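PDB 5OHU: soluble lytic murein transglycosylase from Pseudomonas aeruginosa, which takes part in peptidoglycan turnover as a lytic transglycosylase, cleaving the glycan strands of the cell wall both exolytically and endolytically. Local coordinates for residues 528-533 with 551-556; 536-539 with 543-546; 157-162 with 182-187. One frame throughout, in Å; residues are numbered along the deposited sequence.

Contact 1: 528-533 with 551-556; sequences KETSRK and IRLGAA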
ATOM      1  N   LYS A 528     -19.074 -20.116  -2.026  1.00 31.48           N
ATOM      2  CA  LYS A 528     -19.946 -21.269  -1.812  1.00 31.35           C
ATOM      3  C   LYS A 528     -21.383 -20.836  -1.536  1.00 28.32           C
ATOM      4  O   LYS A 528     -22.322 -21.490  -1.999  1.00 27.99           O
ATOM      5  CB  LYS A 528     -19.404 -22.148  -0.682  1.00 40.21           C
ATOM      6  CG  LYS A 528     -18.160 -22.942  -1.076  1.00 55.16           C
ATOM      7  CD  LYS A 528     -17.711 -23.963  -0.012  1.00 61.31           C
ATOM      8  CE  LYS A 528     -16.725 -23.353   0.982  1.00 65.76           C
ATOM      9  NZ  LYS A 528     -16.089 -24.392   1.846  1.00 69.09           N
ATOM     10  N   GLU A 529     -21.571 -19.730  -0.812  1.00 25.60           N
ATOM     11  CA  GLU A 529     -22.913 -19.225  -0.544  1.00 36.71           C
ATOM     12  C   GLU A 529     -23.588 -18.750  -1.826  1.00 37.85           C
ATOM     13  O   GLU A 529     -24.764 -19.056  -2.070  1.00 32.73           O
ATOM     14  CB  GLU A 529     -22.847 -18.092   0.482  1.00 47.84           C
ATOM     15  CG  GLU A 529     -22.875 -18.567   1.932  1.00 66.18           C
ATOM     16  CD  GLU A 529     -22.293 -17.552   2.910  1.00 76.76           C
ATOM     17  OE1 GLU A 529     -21.881 -17.969   4.019  1.00 78.15           O
ATOM     18  OE2 GLU A 529     -22.239 -16.347   2.571  1.00 73.69           O
ATOM     19  N   THR A 530     -22.856 -17.985  -2.647  1.00 28.33           N
ATOM     20  CA  THR A 530     -23.364 -17.561  -3.948  1.00 29.76           C
ATOM     21  C   THR A 530     -23.750 -18.763  -4.795  1.00 30.66           C
ATOM     22  O   THR A 530     -24.822 -18.785  -5.420  1.00 28.21           O
ATOM     23  CB  THR A 530     -22.306 -16.720  -4.661  1.00 27.63           C
ATOM     24  OG1 THR A 530     -21.972 -15.594  -3.843  1.00 29.11           O
ATOM     25  CG2 THR A 530     -22.827 -16.220  -6.001  1.00 27.20           C
ATOM     26  N   SER A 531     -22.905 -19.790  -4.783  1.00 27.64           N
ATOM     27  CA  SER A 531     -23.185 -21.017  -5.518  1.00 28.42           C
ATOM     28  C   SER A 531     -24.503 -21.642  -5.077  1.00 26.93           C
ATOM     29  O   SER A 531     -25.302 -22.085  -5.910  1.00 28.53           O
ATOM     30  CB  SER A 531     -22.023 -21.992  -5.327  1.00 21.31           C
ATOM     31  OG  SER A 531     -22.374 -23.295  -5.747  1.00 31.26           O
ATOM     32  N   ARG A 532     -24.753 -21.688  -3.769  1.00 32.34           N
ATOM     33  CA  ARG A 532     -26.005 -22.281  -3.311  1.00 36.90           C
ATOM     34  C   ARG A 532     -27.189 -21.376  -3.622  1.00 26.80           C
ATOM     35  O   ARG A 532     -28.265 -21.862  -3.976  1.00 30.22           O
ATOM     36  CB  ARG A 532     -25.941 -22.597  -1.816  1.00 43.68           C
ATOM     37  CG  ARG A 532     -24.849 -23.585  -1.434  1.00 54.93           C
ATOM     38  CD  ARG A 532     -25.008 -24.054   0.004  1.00 67.63           C
ATOM     39  NE  ARG A 532     -23.705 -24.246   0.648  1.00 75.75           N
ATOM     40  CZ  ARG A 532     -23.084 -23.328   1.387  1.00 77.60           C
ATOM     41  NH1 ARG A 532     -23.660 -22.148   1.581  1.00 78.50           N
ATOM     42  NH2 ARG A 532     -21.895 -23.593   1.926  1.00 75.44           N
ATOM     43  N   LYS A 533     -27.002 -20.058  -3.509  1.00 25.93           N
ATOM     44  CA  LYS A 533     -28.106 -19.129  -3.714  1.00 21.01           C
ATOM     45  C   LYS A 533     -28.612 -19.181  -5.151  1.00 22.61           C
ATOM     46  O   LYS A 533     -29.820 -19.130  -5.393  1.00 23.92           O
ATOM     47  CB  LYS A 533     -27.663 -17.711  -3.352  1.00 23.40           C
ATOM     48  CG  LYS A 533     -28.806 -16.744  -3.115  1.00 31.00           C
ATOM     49  CD  LYS A 533     -29.761 -17.326  -2.079  1.00 39.00           C
ATOM     50  CE  LYS A 533     -30.424 -16.249  -1.248  1.00 44.12           C
ATOM     51  NZ  LYS A 533     -29.441 -15.412  -0.540  1.00 49.24           N
ATOM     52  N   ILE A 551     -15.910 -15.892 -12.962  1.00 19.42           N
ATOM     53  CA  ILE A 551     -16.777 -14.850 -13.502  1.00 23.26           C
ATOM     54  C   ILE A 551     -18.241 -15.161 -13.221  1.00 19.12           C
ATOM     55  O   ILE A 551     -19.030 -14.262 -12.907  1.00 19.64           O
ATOM     56  CB  ILE A 551     -16.514 -14.686 -15.006  1.00 26.09           C
ATOM     57  CG1 ILE A 551     -15.089 -14.180 -15.218  1.00 27.94           C
ATOM     58  CG2 ILE A 551     -17.559 -13.746 -15.633  1.00 23.26           C
ATOM     59  CD1 ILE A 551     -14.670 -14.178 -16.694  1.00 31.21           C
ATOM     60  N   ARG A 552     -18.631 -16.432 -13.324  1.00 19.69           N
ATOM     61  CA  ARG A 552     -20.028 -16.786 -13.101  1.00 19.73           C
ATOM     62  C   ARG A 552     -20.439 -16.517 -11.661  1.00 24.58           C
ATOM     63  O   ARG A 552     -21.498 -15.931 -11.406  1.00 24.92           O
ATOM     64  CB  ARG A 552     -20.264 -18.249 -13.460  1.00 31.07           C
ATOM     65  CG  ARG A 552     -20.302 -18.508 -14.951  1.00 36.47           C
ATOM     66  CD  ARG A 552     -20.246 -19.985 -15.240  1.00 39.91           C
ATOM     67  NE  ARG A 552     -21.497 -20.642 -14.908  1.00 47.81           N
ATOM     68  CZ  ARG A 552     -21.647 -21.959 -14.849  1.00 63.30           C
ATOM     69  NH1 ARG A 552     -20.610 -22.756 -15.089  1.00 67.09           N
ATOM     70  NH2 ARG A 552     -22.832 -22.477 -14.543  1.00 62.71           N
ATOM     71  N   LEU A 553     -19.617 -16.954 -10.702  1.00 21.64           N
ATOM     72  CA  LEU A 553     -19.897 -16.666  -9.298  1.00 18.48           C
ATOM     73  C   LEU A 553     -19.678 -15.201  -8.968  1.00 17.78           C
ATOM     74  O   LEU A 553     -20.447 -14.624  -8.196  1.00 25.57           O
ATOM     75  CB  LEU A 553     -19.044 -17.546  -8.389  1.00 18.61           C
ATOM     76  CG  LEU A 553     -19.360 -19.025  -8.623  1.00 24.20           C
ATOM     77  CD1 LEU A 553     -18.373 -19.982  -7.921  1.00 24.99           C
ATOM     78  CD2 LEU A 553     -20.778 -19.283  -8.143  1.00 19.33           C
ATOM     79  N   GLY A 554     -18.645 -14.580  -9.537  1.00 19.51           N
ATOM     80  CA  GLY A 554     -18.409 -13.175  -9.244  1.00 17.90           C
ATOM     81  C   GLY A 554     -19.514 -12.273  -9.771  1.00 20.86           C
ATOM     82  O   GLY A 554     -19.920 -11.317  -9.103  1.00 17.28           O
ATOM     83  N   ALA A 555     -20.009 -12.554 -10.981  1.00 19.30           N
ATOM     84  CA  ALA A 555     -21.109 -11.765 -11.533  1.00 18.66           C
ATOM     85  C   ALA A 555     -22.360 -11.913 -10.689  1.00 19.84           C
ATOM     86  O   ALA A 555     -23.065 -10.928 -10.440  1.00 18.95           O
ATOM     87  CB  ALA A 555     -21.404 -12.187 -12.977  1.00 18.47           C
ATOM     88  N   ALA A 556     -22.660 -13.141 -10.260  1.00 17.28           N
ATOM     89  CA  ALA A 556     -23.826 -13.369  -9.417  1.00 19.89           C
ATOM     90  C   ALA A 556     -23.708 -12.608  -8.099  1.00 19.89           C
ATOM     91  O   ALA A 556     -24.617 -11.866  -7.715  1.00 22.38           O
ATOM     92  CB  ALA A 556     -24.006 -14.869  -9.170  1.00 17.67           C
TER
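The methyl CG2 of Thr-530 reaches across to segment 551-556 and meets two different surfaces at once. It lies 3.6 Å from the backbone carbonyl oxygen of Leu-553, and at the same separation, 3.6 Å, from CB of Ala-556, one turn further along that helix. The torsion of the threonine decides which branch does this work. With chi1 at -58°, CG2 stands anti to the backbone N and faces the partner helix, while OG1 sits beside the N and is hydrogen-bonded to the carbonyl oxygen of Thr-526 on its own helix. The hydroxyl is thus satisfied within the helix, and a purely apolar branch is presented to the neighbour. Two helices of the lysozyme-like transglycosylase domain, 524-534 and 547-564, are joined here; their local axes approach to 9.5 Å and run nearly at right angles, at 81°, so that the meeting is confined to a small patch about the crossing. Beside the threonine, Leu-553 leans over with one branch. Its CD2 lies over the backbone N, CA and CB of Ser-531, 4.0 Å from the N, 4.0 Å from CA and 4.1 Å from CB, and so runs along the backbone of the first helix instead of entering it; CD2 is also 4.3 Å from Thr-530 CG2. The OG of Ser-531, anti to the backbone N, is hydrogen-bonded to the carbonyl oxygen of Ile-536 in the following loop. Leu-553 also packs on the loop residues Leu-522 and Ile-536, and Thr-530 on Tyr-557 and Gln-560 of helix 547-564.

Contact 2: 536-539 with 543-546; sequences IPLA and QLIV
Gln-543 and Ala-539 meet as an amide plane and a methyl group laid over it. CB of Ala-539 is 3.4 Å from Gln-543 CD and also 3.4 Å from its NE2, as expected of a methyl sitting above the flat group. The backbone N of Ala-539 lies on this same side of the plane and donates a hydrogen bond to Gln-543 OE1 at 3.1 Å. At the donor the bond is fairly straight, with an N-H...O angle of 156°, but at the acceptor the nitrogen stands 55° out of the carbonyl plane, well above it. Beyond CG the glutamine chain is extended, which carries the amide across to residue 539; the methyl and the N-H together then limit its rotation. Deeper in, Leu-538 and Leu-544 approach end to end, CD1 of the first 4.5 Å from CD2 of the second, a loose apolar touch. Both leucines rest on Ala-527 of helix 524-534, and Leu-538 also packs on Leu-553 of helix 547-564. A backbone bond from Val-546 N to Gln-543 O, 2.9 Å long, closes the 3-10 turn, and Val-546 is the N-cap residue of the next helix. The arrangement is that of a helix-to-helix connection in the lysozyme-like transglycosylase domain, folded back on itself, its leucine side chains laid against helix 524-534 and a side-chain-to-backbone bond bridging the outer side.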
ATOM      1  N   ILE A 536     -25.602 -22.317  -9.046  1.00 30.61           N
ATOM      2  CA  ILE A 536     -24.441 -22.369  -9.934  1.00 33.01           C
ATOM      3  C   ILE A 536     -23.467 -23.407  -9.386  1.00 32.85           C
ATOM      4  O   ILE A 536     -22.990 -23.234  -8.247  1.00 31.96           O
ATOM      5  CB  ILE A 536     -23.773 -21.000 -10.063  1.00 32.53           C
ATOM      6  CG1 ILE A 536     -24.729 -19.987 -10.688  1.00 30.14           C
ATOM      7  CG2 ILE A 536     -22.479 -21.104 -10.869  1.00 26.59           C
ATOM      8  CD1 ILE A 536     -24.204 -18.571 -10.639  1.00 31.51           C
ATOM      9  N   PRO A 537     -23.125 -24.448 -10.134  1.00 35.78           N
ATOM     10  CA  PRO A 537     -22.269 -25.512  -9.594  1.00 35.88           C
ATOM     11  C   PRO A 537     -20.867 -25.020  -9.268  1.00 41.01           C
ATOM     12  O   PRO A 537     -20.251 -24.289 -10.046  1.00 44.80           O
ATOM     13  CB  PRO A 537     -22.233 -26.552 -10.722  1.00 33.94           C
ATOM     14  CG  PRO A 537     -23.459 -26.274 -11.548  1.00 33.94           C
ATOM     15  CD  PRO A 537     -23.636 -24.778 -11.479  1.00 36.40           C
ATOM     16  N   LEU A 538     -20.361 -25.454  -8.113  1.00 41.22           N
ATOM     17  CA  LEU A 538     -19.003 -25.145  -7.668  1.00 40.35           C
ATOM     18  C   LEU A 538     -18.421 -26.403  -7.038  1.00 51.22           C
ATOM     19  O   LEU A 538     -18.781 -26.747  -5.909  1.00 53.19           O
ATOM     20  CB  LEU A 538     -18.993 -23.992  -6.670  1.00 32.26           C
ATOM     21  CG  LEU A 538     -17.627 -23.701  -6.046  1.00 30.29           C
ATOM     22  CD1 LEU A 538     -16.634 -23.379  -7.140  1.00 26.61           C
ATOM     23  CD2 LEU A 538     -17.713 -22.568  -5.019  1.00 26.35           C
ATOM     24  N   ALA A 539     -17.511 -27.071  -7.755  1.00 57.82           N
ATOM     25  CA  ALA A 539     -16.972 -28.347  -7.280  1.00 60.09           C
ATOM     26  C   ALA A 539     -16.115 -28.173  -6.031  1.00 59.65           C
ATOM     27  O   ALA A 539     -16.241 -28.950  -5.078  1.00 55.89           O
ATOM     28  CB  ALA A 539     -16.165 -29.024  -8.386  1.00 60.02           C
ATOM     29  N   GLN A 543     -11.544 -24.640  -7.852  1.00 51.01           N
ATOM     30  CA  GLN A 543     -12.043 -24.261  -9.171  1.00 46.51           C
ATOM     31  C   GLN A 543     -12.164 -22.753  -9.361  1.00 39.85           C
ATOM     32  O   GLN A 543     -12.336 -22.309 -10.501  1.00 36.39           O
ATOM     33  CB  GLN A 543     -13.403 -24.907  -9.430  1.00 48.17           C
ATOM     34  CG  GLN A 543     -13.332 -26.233 -10.153  1.00 56.93           C
ATOM     35  CD  GLN A 543     -14.699 -26.759 -10.518  1.00 68.99           C
ATOM     36  OE1 GLN A 543     -15.721 -26.163 -10.164  1.00 70.59           O
ATOM     37  NE2 GLN A 543     -14.732 -27.880 -11.235  1.00 75.45           N
ATOM     38  N   LEU A 544     -12.063 -21.960  -8.289  1.00 35.51           N
ATOM     39  CA  LEU A 544     -12.175 -20.507  -8.384  1.00 32.88           C
ATOM     40  C   LEU A 544     -11.068 -19.848  -9.203  1.00 35.45           C
ATOM     41  O   LEU A 544     -11.180 -18.653  -9.500  1.00 30.47           O
ATOM     42  CB  LEU A 544     -12.186 -19.894  -6.987  1.00 31.86           C
ATOM     43  CG  LEU A 544     -13.474 -20.093  -6.195  1.00 30.23           C
ATOM     44  CD1 LEU A 544     -13.300 -19.530  -4.791  1.00 30.40           C
ATOM     45  CD2 LEU A 544     -14.616 -19.404  -6.925  1.00 31.71           C
ATOM     46  N   ILE A 545      -9.993 -20.563  -9.564  1.00 29.44           N
ATOM     47  CA  ILE A 545      -9.027 -19.959 -10.483  1.00 28.94           C
ATOM     48  C   ILE A 545      -9.326 -20.299 -11.933  1.00 28.87           C
ATOM     49  O   ILE A 545      -8.609 -19.831 -12.829  1.00 35.37           O
ATOM     50  CB  ILE A 545      -7.563 -20.352 -10.198  1.00 34.68           C
ATOM     51  CG1 ILE A 545      -7.351 -21.854 -10.360  1.00 32.09           C
ATOM     52  CG2 ILE A 545      -7.104 -19.874  -8.828  1.00 29.01           C
ATOM     53  CD1 ILE A 545      -5.892 -22.206 -10.543  1.00 43.61           C
ATOM     54  N   VAL A 546     -10.341 -21.113 -12.197  1.00 22.60           N
ATOM     55  CA  VAL A 546     -10.830 -21.277 -13.562  1.00 30.43           C
ATOM     56  C   VAL A 546     -11.605 -20.014 -13.922  1.00 36.38           C
ATOM     57  O   VAL A 546     -12.620 -19.715 -13.276  1.00 30.61           O
ATOM     58  CB  VAL A 546     -11.705 -22.526 -13.705  1.00 29.02           C
ATOM     59  CG1 VAL A 546     -12.317 -22.579 -15.110  1.00 27.77           C
ATOM     60  CG2 VAL A 546     -10.878 -23.771 -13.417  1.00 23.41           C
TER

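Contact 3: 157-162 with 182-187; sequences KSQPAA and WKRLKL. With PO4 (phosphate ion), chain B.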
ATOM      1  N   LYS A 157       9.245  -2.727  18.105  1.00 28.85           N
ATOM      2  CA  LYS A 157       9.220  -4.167  17.907  1.00 22.74           C
ATOM      3  C   LYS A 157      10.543  -4.765  18.362  1.00 24.41           C
ATOM      4  O   LYS A 157      11.548  -4.063  18.524  1.00 22.89           O
ATOM      5  CB  LYS A 157       8.956  -4.521  16.433  1.00 32.64           C
ATOM      6  CG  LYS A 157       9.976  -3.965  15.447  1.00 39.46           C
ATOM      7  CD  LYS A 157       9.566  -4.219  13.995  1.00 50.70           C
ATOM      8  CE  LYS A 157      10.454  -5.266  13.309  1.00 65.34           C
ATOM      9  NZ  LYS A 157      11.809  -4.748  12.931  1.00 72.94           N
ATOM     10  N   SER A 158      10.530  -6.072  18.596  1.00 19.50           N
ATOM     11  CA  SER A 158      11.759  -6.759  18.946  1.00 29.69           C
ATOM     12  C   SER A 158      12.726  -6.761  17.764  1.00 28.43           C
ATOM     13  O   SER A 158      12.334  -6.974  16.612  1.00 25.41           O
ATOM     14  CB  SER A 158      11.454  -8.182  19.390  1.00 36.76           C
ATOM     15  OG  SER A 158      10.523  -8.167  20.449  1.00 43.66           O
ATOM     16  N   GLN A 159      13.981  -6.496  18.056  1.00 21.73           N
ATOM     17  CA  GLN A 159      15.024  -6.421  17.059  1.00 21.98           C
ATOM     18  C   GLN A 159      15.836  -7.713  17.041  1.00 26.00           C
ATOM     19  O   GLN A 159      15.817  -8.491  17.999  1.00 32.83           O
ATOM     20  CB  GLN A 159      15.935  -5.219  17.343  1.00 22.51           C
ATOM     21  CG  GLN A 159      15.305  -3.827  17.142  1.00 13.44           C
ATOM     22  CD  GLN A 159      14.910  -3.485  15.671  1.00 23.14           C
ATOM     23  OE1 GLN A 159      14.344  -4.299  14.941  1.00 27.30           O
ATOM     24  NE2 GLN A 159      15.251  -2.275  15.246  1.00 19.76           N
ATOM     25  N   PRO A 160      16.542  -7.982  15.947  1.00 28.87           N
ATOM     26  CA  PRO A 160      17.342  -9.208  15.852  1.00 22.82           C
ATOM     27  C   PRO A 160      18.467  -9.249  16.876  1.00 28.58           C
ATOM     28  O   PRO A 160      18.849  -8.254  17.497  1.00 29.79           O
ATOM     29  CB  PRO A 160      17.905  -9.162  14.433  1.00 26.39           C
ATOM     30  CG  PRO A 160      16.977  -8.269  13.671  1.00 26.02           C
ATOM     31  CD  PRO A 160      16.487  -7.252  14.669  1.00 22.90           C
ATOM     32  N   ALA A 161      19.024 -10.454  16.997  1.00 29.83           N
ATOM     33  CA  ALA A 161      20.066 -10.752  17.973  1.00 22.53           C
ATOM     34  C   ALA A 161      21.266  -9.824  17.861  1.00 22.87           C
ATOM     35  O   ALA A 161      21.818  -9.393  18.881  1.00 26.93           O
ATOM     36  CB  ALA A 161      20.515 -12.200  17.798  1.00 26.90           C
ATOM     37  N   ALA A 162      21.723  -9.539  16.641  1.00 22.06           N
ATOM     38  CA  ALA A 162      22.886  -8.664  16.517  1.00 24.70           C
ATOM     39  C   ALA A 162      22.604  -7.294  17.121  1.00 27.95           C
ATOM     40  O   ALA A 162      23.526  -6.624  17.607  1.00 28.22           O
ATOM     41  CB  ALA A 162      23.310  -8.523  15.051  1.00 23.12           C
ATOM     42  N   TRP A 182      12.323   4.608  28.400  1.00 23.46           N
ATOM     43  CA  TRP A 182      10.959   5.121  28.399  1.00 17.75           C
ATOM     44  C   TRP A 182      10.451   5.387  26.984  1.00 18.80           C
ATOM     45  O   TRP A 182       9.351   4.956  26.625  1.00 19.35           O
ATOM     46  CB  TRP A 182      10.886   6.386  29.253  1.00 24.03           C
ATOM     47  CG  TRP A 182       9.498   6.969  29.340  1.00 22.15           C
ATOM     48  CD1 TRP A 182       9.016   8.022  28.624  1.00 23.38           C
ATOM     49  CD2 TRP A 182       8.422   6.519  30.174  1.00 16.68           C
ATOM     50  NE1 TRP A 182       7.703   8.266  28.968  1.00 31.14           N
ATOM     51  CE2 TRP A 182       7.316   7.362  29.920  1.00 24.83           C
ATOM     52  CE3 TRP A 182       8.288   5.499  31.117  1.00 18.79           C
ATOM     53  CZ2 TRP A 182       6.086   7.210  30.578  1.00 23.57           C
ATOM     54  CZ3 TRP A 182       7.067   5.344  31.768  1.00 14.81           C
ATOM     55  CH2 TRP A 182       5.983   6.198  31.498  1.00 15.32           C
ATOM     56  N   LYS A 183      11.241   6.094  26.159  1.00 21.19           N
ATOM     57  CA  LYS A 183      10.826   6.329  24.779  1.00 14.90           C
ATOM     58  C   LYS A 183      10.489   5.031  24.070  1.00 23.16           C
ATOM     59  O   LYS A 183       9.495   4.950  23.336  1.00 27.06           O
ATOM     60  CB  LYS A 183      11.918   7.011  23.963  1.00 22.77           C
ATOM     61  CG  LYS A 183      12.008   8.504  23.908  1.00 33.43           C
ATOM     62  CD  LYS A 183      12.866   9.007  24.989  1.00 49.25           C
ATOM     63  CE  LYS A 183      13.263  10.453  24.738  1.00 54.71           C
ATOM     64  NZ  LYS A 183      12.063  11.214  24.257  1.00 60.52           N
ATOM     65  N   ARG A 184      11.337   4.016  24.221  1.00 21.38           N
ATOM     66  CA  ARG A 184      11.075   2.792  23.483  1.00 16.28           C
ATOM     67  C   ARG A 184       9.844   2.089  24.034  1.00 13.00           C
ATOM     68  O   ARG A 184       9.062   1.500  23.280  1.00 19.63           O
ATOM     69  CB  ARG A 184      12.290   1.864  23.514  1.00 13.18           C
ATOM     70  CG  ARG A 184      12.145   0.744  22.490  1.00 19.36           C
ATOM     71  CD  ARG A 184      13.185  -0.335  22.639  1.00 17.85           C
ATOM     72  NE  ARG A 184      12.991  -1.351  21.623  1.00 20.73           N
ATOM     73  CZ  ARG A 184      13.661  -2.500  21.557  1.00 19.54           C
ATOM     74  NH1 ARG A 184      14.593  -2.799  22.455  1.00 14.84           N
ATOM     75  NH2 ARG A 184      13.393  -3.351  20.584  1.00 16.75           N
ATOM     76  N   LEU A 185       9.660   2.136  25.351  1.00 19.16           N
ATOM     77  CA  LEU A 185       8.439   1.619  25.954  1.00 16.16           C
ATOM     78  C   LEU A 185       7.213   2.227  25.291  1.00 18.27           C
ATOM     79  O   LEU A 185       6.286   1.513  24.900  1.00 16.98           O
ATOM     80  CB  LEU A 185       8.473   1.903  27.455  1.00 25.82           C
ATOM     81  CG  LEU A 185       7.321   1.623  28.425  1.00 29.81           C
ATOM     82  CD1 LEU A 185       6.466   0.478  28.010  1.00 19.85           C
ATOM     83  CD2 LEU A 185       7.942   1.328  29.791  1.00 29.14           C
ATOM     84  N   LYS A 186       7.214   3.546  25.117  1.00 25.62           N
ATOM     85  CA  LYS A 186       6.086   4.218  24.488  1.00 23.42           C
ATOM     86  C   LYS A 186       5.858   3.687  23.072  1.00 29.25           C
ATOM     87  O   LYS A 186       4.722   3.357  22.691  1.00 19.12           O
ATOM     88  CB  LYS A 186       6.355   5.721  24.503  1.00 19.82           C
ATOM     89  CG  LYS A 186       5.223   6.614  24.054  1.00 32.95           C
ATOM     90  CD  LYS A 186       5.579   8.085  24.297  1.00 40.09           C
ATOM     91  CE  LYS A 186       5.030   8.988  23.201  1.00 48.11           C
ATOM     92  NZ  LYS A 186       5.262  10.431  23.489  1.00 50.11           N
ATOM     93  N   LEU A 187       6.944   3.545  22.298  1.00 24.05           N
ATOM     94  CA  LEU A 187       6.840   3.019  20.940  1.00 17.38           C
ATOM     95  C   LEU A 187       6.323   1.590  20.937  1.00 18.57           C
ATOM     96  O   LEU A 187       5.549   1.206  20.051  1.00 18.87           O
ATOM     97  CB  LEU A 187       8.204   3.077  20.256  1.00 18.09           C
ATOM     98  CG  LEU A 187       8.724   4.491  20.066  1.00 21.73           C
ATOM     99  CD1 LEU A 187      10.174   4.489  19.580  1.00 17.43           C
ATOM    100  CD2 LEU A 187       7.817   5.198  19.075  1.00 17.31           C
TER
HETATM  101  P   PO4 B 701      15.622  -6.362  21.617  1.00 47.47           P
HETATM  102  O1  PO4 B 701      15.108  -7.593  22.314  1.00 51.20           O
HETATM  103  O2  PO4 B 701      14.618  -5.911  20.590  1.00 34.88           O
HETATM  104  O3  PO4 B 701      15.867  -5.286  22.649  1.00 47.35           O
HETATM  105  O4  PO4 B 701      16.924  -6.674  20.921  1.00 56.00           O
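This is a polar contact made through one arginine and a phosphate ion, joining the loop ahead of helix 161-172 to helix 178-190, among the helices of the N-terminal third of the chain. Arg-184 is stretched out from CG to NE, with CG anti to the backbone N (chi1 -167°), and thereby sets its guanidinium beside the loop. NH2 serves two acceptors: the carbonyl oxygen of Lys-157 at 2.9 Å, reached near the guanidinium plane through a bent bond of 139°, and phosphate O2 at 2.8 Å. NH1 reaches phosphate O3, also at 2.8 Å, so the anion takes a pair of nearly straight bonds from the guanidinium edge. Phosphate O2 is gripped a second time by the backbone N of Gln-159, at 2.7 Å. The anion, probably acquired from the crystallisation liquor, would thus neutralise part of the arginine's charge while bridging side chain and loop. CG of Gln-159 passes 4.0 Å from Arg-184 NH2, with the amide inclined to the guanidinium by 50°; its NE2 is bonded to the carbonyl oxygen of Leu-152. Arg-184 has further partners in Val-155 O, bonded to NE, and Trp-153, a cation-pi partner. Its chain lies on Leu-196 and Leu-200 of helix 194-201, while Ala-162 packs against helix 126-138, which the Cys-130 to Cys-163 disulfide ties to helix 161-172.

In the fold
Contacts 1 and 2 belong together: contact 1 joins helices 524-534 and 547-564, contact 2 lies in the connection between them, and their centres are about 9 Å apart. Contact 1 is the buried member, all carbon and backbone between two helices; contact 2 is partly buried, pairing an apolar inner side with a polar outer one. Contact 3 lies about 47 Å from both, centre to centre, in a different helical region. It too is partly buried, but its cohesion comes from charge and hydrogen bonds, with a bound anion between the segments. Chemistry thus follows place: methyl groups in the core, an amide at the loop margin, a guanidinium beside a bound, probably adventitious, phosphate.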